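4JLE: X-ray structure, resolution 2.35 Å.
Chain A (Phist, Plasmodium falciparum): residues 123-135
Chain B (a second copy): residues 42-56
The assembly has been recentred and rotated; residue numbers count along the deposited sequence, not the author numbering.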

# COMPACT_ATOMS: atom_id res chain seq x y z
N VAL A 123 19.56 -4.44 14.09
CA VAL A 123 18.38 -3.80 13.50
C VAL A 123 17.72 -4.79 12.52
O VAL A 123 16.51 -4.96 12.57
CB VAL A 123 18.77 -2.47 12.80
CG1 VAL A 123 17.65 -1.94 11.90
CG2 VAL A 123 19.16 -1.42 13.81
N LEU A 124 18.52 -5.43 11.67
CA LEU A 124 18.10 -6.39 10.67
C LEU A 124 17.42 -7.61 11.31
O LEU A 124 16.40 -8.04 10.82
CB LEU A 124 19.31 -6.82 9.85
CG LEU A 124 19.06 -7.42 8.49
CD1 LEU A 124 18.43 -6.39 7.51
CD2 LEU A 124 20.36 -7.91 7.93
N GLU A 125 17.97 -8.13 12.42
CA GLU A 125 17.39 -9.26 13.13
C GLU A 125 16.03 -8.88 13.73
O GLU A 125 15.11 -9.70 13.70
CB GLU A 125 18.37 -9.77 14.19
CG GLU A 125 19.45 -10.66 13.58
CD GLU A 125 20.68 -11.03 14.41
OE1 GLU A 125 21.04 -10.29 15.36
OE2 GLU A 125 21.32 -12.04 14.05
N TYR A 126 15.87 -7.64 14.21
CA TYR A 126 14.61 -7.12 14.74
C TYR A 126 13.56 -6.99 13.63
O TYR A 126 12.42 -7.40 13.82
CB TYR A 126 14.85 -5.75 15.43
CG TYR A 126 13.58 -5.07 15.93
CD1 TYR A 126 13.05 -5.37 17.18
CD2 TYR A 126 12.93 -4.11 15.17
CE1 TYR A 126 11.89 -4.74 17.65
CE2 TYR A 126 11.79 -3.46 15.63
CZ TYR A 126 11.27 -3.78 16.87
OH TYR A 126 10.13 -3.15 17.32
N VAL A 127 13.93 -6.40 12.49
CA VAL A 127 13.06 -6.23 11.32
C VAL A 127 12.53 -7.60 10.85
O VAL A 127 11.33 -7.74 10.68
CB VAL A 127 13.81 -5.44 10.21
CG1 VAL A 127 13.17 -5.61 8.82
CG2 VAL A 127 13.92 -3.98 10.57
N LYS A 128 13.42 -8.60 10.72
CA LYS A 128 13.06 -9.96 10.30
C LYS A 128 12.06 -10.62 11.27
O LYS A 128 11.07 -11.19 10.80
CB LYS A 128 14.30 -10.86 10.14
CG LYS A 128 15.11 -10.53 8.90
CD LYS A 128 16.14 -11.64 8.58
CE LYS A 128 17.01 -11.32 7.38
NZ LYS A 128 17.88 -12.46 7.00
N ARG A 129 12.29 -10.54 12.60
CA ARG A 129 11.40 -11.08 13.64
C ARG A 129 10.02 -10.39 13.63
O ARG A 129 8.98 -11.08 13.72
CB ARG A 129 12.03 -10.93 15.02
CG ARG A 129 13.08 -11.98 15.33
CD ARG A 129 13.48 -11.96 16.80
NE ARG A 129 13.87 -10.61 17.24
CZ ARG A 129 15.13 -10.16 17.29
NH1 ARG A 129 16.14 -10.96 16.97
NH2 ARG A 129 15.37 -8.91 17.67
N GLU A 130 10.00 -9.05 13.49
CA GLU A 130 8.76 -8.27 13.40
C GLU A 130 7.94 -8.68 12.17
O GLU A 130 6.71 -8.72 12.26
CB GLU A 130 9.06 -6.77 13.35
CG GLU A 130 9.54 -6.17 14.66
CD GLU A 130 8.52 -6.15 15.77
OE1 GLU A 130 7.61 -5.29 15.71
OE2 GLU A 130 8.63 -6.98 16.70
N TRP A 131 8.62 -8.98 11.04
CA TRP A 131 7.93 -9.40 9.83
C TRP A 131 7.34 -10.80 9.95
O TRP A 131 6.28 -11.06 9.38
CB TRP A 131 8.83 -9.31 8.60
CG TRP A 131 8.87 -7.94 7.98
CD1 TRP A 131 9.96 -7.14 7.83
CD2 TRP A 131 7.75 -7.18 7.49
NE1 TRP A 131 9.59 -5.91 7.31
CE2 TRP A 131 8.24 -5.91 7.09
CE3 TRP A 131 6.37 -7.43 7.38
CZ2 TRP A 131 7.41 -4.90 6.59
CZ3 TRP A 131 5.56 -6.44 6.83
CH2 TRP A 131 6.08 -5.19 6.45
N ILE A 132 8.00 -11.69 10.69
CA ILE A 132 7.51 -13.05 10.89
C ILE A 132 6.26 -12.96 11.75
O ILE A 132 5.26 -13.56 11.41
CB ILE A 132 8.62 -13.97 11.48
CG1 ILE A 132 9.69 -14.28 10.41
CG2 ILE A 132 8.06 -15.27 12.07
CD1 ILE A 132 11.06 -14.86 11.03
N GLU A 133 6.31 -12.16 12.83
CA GLU A 133 5.23 -11.89 13.76
C GLU A 133 4.04 -11.25 13.03
O GLU A 133 2.90 -11.66 13.25
CB GLU A 133 5.74 -10.96 14.85
CG GLU A 133 5.39 -11.34 16.27
CD GLU A 133 5.72 -10.24 17.26
OE1 GLU A 133 4.78 -9.51 17.67
OE2 GLU A 133 6.92 -10.07 17.58
N PHE A 134 4.31 -10.27 12.11
CA PHE A 134 3.28 -9.61 11.32
C PHE A 134 2.55 -10.63 10.44
O PHE A 134 1.31 -10.67 10.46
CB PHE A 134 3.88 -8.47 10.47
CG PHE A 134 2.92 -7.89 9.45
CD1 PHE A 134 2.05 -6.86 9.80
CD2 PHE A 134 2.89 -8.37 8.14
CE1 PHE A 134 1.15 -6.33 8.86
CE2 PHE A 134 1.99 -7.84 7.20
CZ PHE A 134 1.13 -6.83 7.57
N ARG A 135 3.33 -11.46 9.72
CA ARG A 135 2.81 -12.46 8.79
C ARG A 135 1.93 -13.51 9.48
O ARG A 135 0.87 -13.85 8.94
CB ARG A 135 3.94 -13.12 8.01
CG ARG A 135 4.39 -12.25 6.82
CD ARG A 135 5.24 -13.05 5.84
NE ARG A 135 6.49 -13.49 6.45
CZ ARG A 135 7.61 -12.77 6.51
NH1 ARG A 135 7.66 -11.56 5.94
NH2 ARG A 135 8.68 -13.24 7.13
N ILE B 42 21.78 -2.69 -0.61
CA ILE B 42 21.67 -4.01 -1.24
C ILE B 42 20.87 -4.92 -0.32
O ILE B 42 19.92 -5.56 -0.77
CB ILE B 42 23.09 -4.61 -1.59
CG1 ILE B 42 23.68 -3.95 -2.84
CG2 ILE B 42 23.07 -6.18 -1.70
CD1 ILE B 42 25.18 -4.02 -2.97
N ILE B 43 21.24 -4.97 0.99
CA ILE B 43 20.60 -5.87 1.95
C ILE B 43 19.12 -5.47 2.15
O ILE B 43 18.26 -6.35 2.18
CB ILE B 43 21.38 -5.93 3.32
CG1 ILE B 43 22.75 -6.63 3.15
CG2 ILE B 43 20.57 -6.67 4.40
CD1 ILE B 43 23.75 -6.37 4.30
N PHE B 44 18.82 -4.16 2.25
CA PHE B 44 17.45 -3.74 2.46
C PHE B 44 16.60 -4.01 1.22
O PHE B 44 15.44 -4.37 1.39
CB PHE B 44 17.35 -2.27 2.92
CG PHE B 44 17.63 -2.07 4.40
CD1 PHE B 44 16.96 -2.83 5.37
CD2 PHE B 44 18.53 -1.10 4.84
CE1 PHE B 44 17.21 -2.64 6.74
CE2 PHE B 44 18.75 -0.89 6.21
CZ PHE B 44 18.10 -1.67 7.14
N SER B 45 17.18 -3.89 -0.01
CA SER B 45 16.47 -4.19 -1.26
C SER B 45 16.10 -5.67 -1.31
O SER B 45 14.97 -6.00 -1.61
CB SER B 45 17.33 -3.84 -2.47
OG SER B 45 17.43 -2.43 -2.61
N TYR B 46 17.05 -6.55 -0.96
CA TYR B 46 16.81 -7.99 -0.91
C TYR B 46 15.74 -8.35 0.11
O TYR B 46 14.94 -9.24 -0.13
CB TYR B 46 18.11 -8.74 -0.57
CG TYR B 46 17.92 -10.22 -0.34
CD1 TYR B 46 18.00 -11.13 -1.39
CD2 TYR B 46 17.70 -10.73 0.94
CE1 TYR B 46 17.82 -12.49 -1.19
CE2 TYR B 46 17.51 -12.09 1.16
CZ TYR B 46 17.59 -12.98 0.09
OH TYR B 46 17.46 -14.33 0.29
N VAL B 47 15.78 -7.71 1.28
CA VAL B 47 14.86 -7.96 2.40
C VAL B 47 13.46 -7.43 2.04
O VAL B 47 12.50 -8.17 2.24
CB VAL B 47 15.41 -7.38 3.74
CG1 VAL B 47 14.32 -7.26 4.82
CG2 VAL B 47 16.57 -8.23 4.25
N HIS B 48 13.36 -6.19 1.49
CA HIS B 48 12.11 -5.62 1.02
C HIS B 48 11.45 -6.60 0.05
O HIS B 48 10.28 -6.96 0.22
CB HIS B 48 12.32 -4.23 0.34
CG HIS B 48 12.76 -3.09 1.23
ND1 HIS B 48 12.47 -3.07 2.61
CD2 HIS B 48 13.45 -1.96 0.92
CE1 HIS B 48 13.01 -1.94 3.07
NE2 HIS B 48 13.61 -1.24 2.09
N GLU B 49 12.24 -7.13 -0.92
CA GLU B 49 11.76 -8.06 -1.93
C GLU B 49 11.30 -9.40 -1.33
O GLU B 49 10.23 -9.89 -1.71
CB GLU B 49 12.82 -8.28 -3.02
CG GLU B 49 12.31 -9.03 -4.25
CD GLU B 49 11.01 -8.57 -4.89
OE1 GLU B 49 10.80 -7.34 -5.05
OE2 GLU B 49 10.20 -9.45 -5.26
N SER B 50 12.07 -9.95 -0.38
CA SER B 50 11.76 -11.21 0.29
C SER B 50 10.44 -11.11 1.09
O SER B 50 9.61 -12.03 1.06
CB SER B 50 12.91 -11.61 1.21
OG SER B 50 12.66 -12.84 1.86
N GLU B 51 10.24 -9.98 1.78
CA GLU B 51 9.05 -9.74 2.60
C GLU B 51 7.83 -9.53 1.72
O GLU B 51 6.77 -9.98 2.09
CB GLU B 51 9.25 -8.57 3.57
CG GLU B 51 10.41 -8.75 4.54
CD GLU B 51 10.61 -10.01 5.39
OE1 GLU B 51 9.80 -10.95 5.30
OE2 GLU B 51 11.60 -10.04 6.16
N ARG B 52 8.01 -8.94 0.54
CA ARG B 52 6.99 -8.69 -0.48
C ARG B 52 6.50 -10.03 -1.02
O ARG B 52 5.30 -10.24 -1.13
CB ARG B 52 7.62 -7.80 -1.57
CG ARG B 52 6.79 -7.46 -2.80
CD ARG B 52 7.58 -6.45 -3.62
NE ARG B 52 7.04 -6.22 -4.97
CZ ARG B 52 7.53 -5.32 -5.82
NH1 ARG B 52 8.56 -4.56 -5.49
NH2 ARG B 52 6.99 -5.18 -7.03
N GLU B 53 7.42 -10.97 -1.30
CA GLU B 53 7.07 -12.31 -1.80
C GLU B 53 6.36 -13.16 -0.76
O GLU B 53 5.42 -13.87 -1.11
CB GLU B 53 8.32 -13.07 -2.26
CG GLU B 53 8.89 -12.59 -3.57
CD GLU B 53 10.34 -12.96 -3.81
OE1 GLU B 53 10.84 -13.92 -3.16
OE2 GLU B 53 10.99 -12.27 -4.63
N LYS B 54 6.86 -13.16 0.48
CA LYS B 54 6.31 -13.95 1.56
C LYS B 54 4.88 -13.48 1.92
O LYS B 54 4.02 -14.31 2.21
CB LYS B 54 7.24 -13.88 2.79
CG LYS B 54 8.47 -14.78 2.70
CD LYS B 54 9.35 -14.64 3.95
CE LYS B 54 10.71 -15.29 3.79
NZ LYS B 54 11.75 -14.56 4.58
N PHE B 55 4.64 -12.15 1.85
CA PHE B 55 3.34 -11.53 2.11
C PHE B 55 2.29 -12.08 1.13
O PHE B 55 1.18 -12.40 1.56
CB PHE B 55 3.45 -9.99 2.04
CG PHE B 55 2.17 -9.22 1.86
CD1 PHE B 55 1.31 -8.99 2.94
CD2 PHE B 55 1.83 -8.67 0.63
CE1 PHE B 55 0.11 -8.29 2.76
CE2 PHE B 55 0.62 -7.98 0.45
CZ PHE B 55 -0.23 -7.80 1.52
N LYS B 56 2.65 -12.16 -0.17
CA LYS B 56 1.83 -12.66 -1.26
C LYS B 56 1.49 -14.12 -1.06
O LYS B 56 0.35 -14.51 -1.35
CB LYS B 56 2.53 -12.46 -2.61
CG LYS B 56 1.99 -11.24 -3.34
CD LYS B 56 2.70 -10.96 -4.67
CE LYS B 56 3.68 -9.81 -4.60
NZ LYS B 56 3.03 -8.47 -4.69
O HOH W 1 11.10 -11.86 8.03
O HOH W 2 6.26 -9.66 4.92

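Two helices from two copies of Phist run nearly parallel, 13° between their directions, their axes 11.0 Å apart at closest approach. In the N-terminal part of the two stretches the contact is apolar and asks for no polar partners. Leu A124 reaches across with both methyls: CD2 lies 3.7 Å from Ile B43 CG2, and CD1 lies 4.0 Å from Phe B44 CE1 and 4.2 Å from Val B47 CG2.

Farther along, a buried carboxylate must be paid for. Glu B51 points toward the partner helix, and its CG packs over the face of the Trp A131 five-membered ring, 3.9 Å from the centroid, so the indole covers the aliphatic part of the acid. Arg A135 NH1 donates to Glu B51 OE1 in a salt bridge of 2.3 Å, very short for such a pair. Glu B51 OE2 accepts from water 1 at 2.7 Å; the same water donates to Lys A128 O (2.9 Å), an oxygen that also accepts from Ile A132 N, and accepts from Arg A135 NH2 (2.9 Å). Water 2 accepts from Arg A135 NH1 (2.6 Å) and donates to Glu B51 O (2.9 Å). Arginine suits this place because its guanidinium can serve several acceptors at once, while one face still packs on Lys B54 CD, 3.5 Å from Arg A135 NH2.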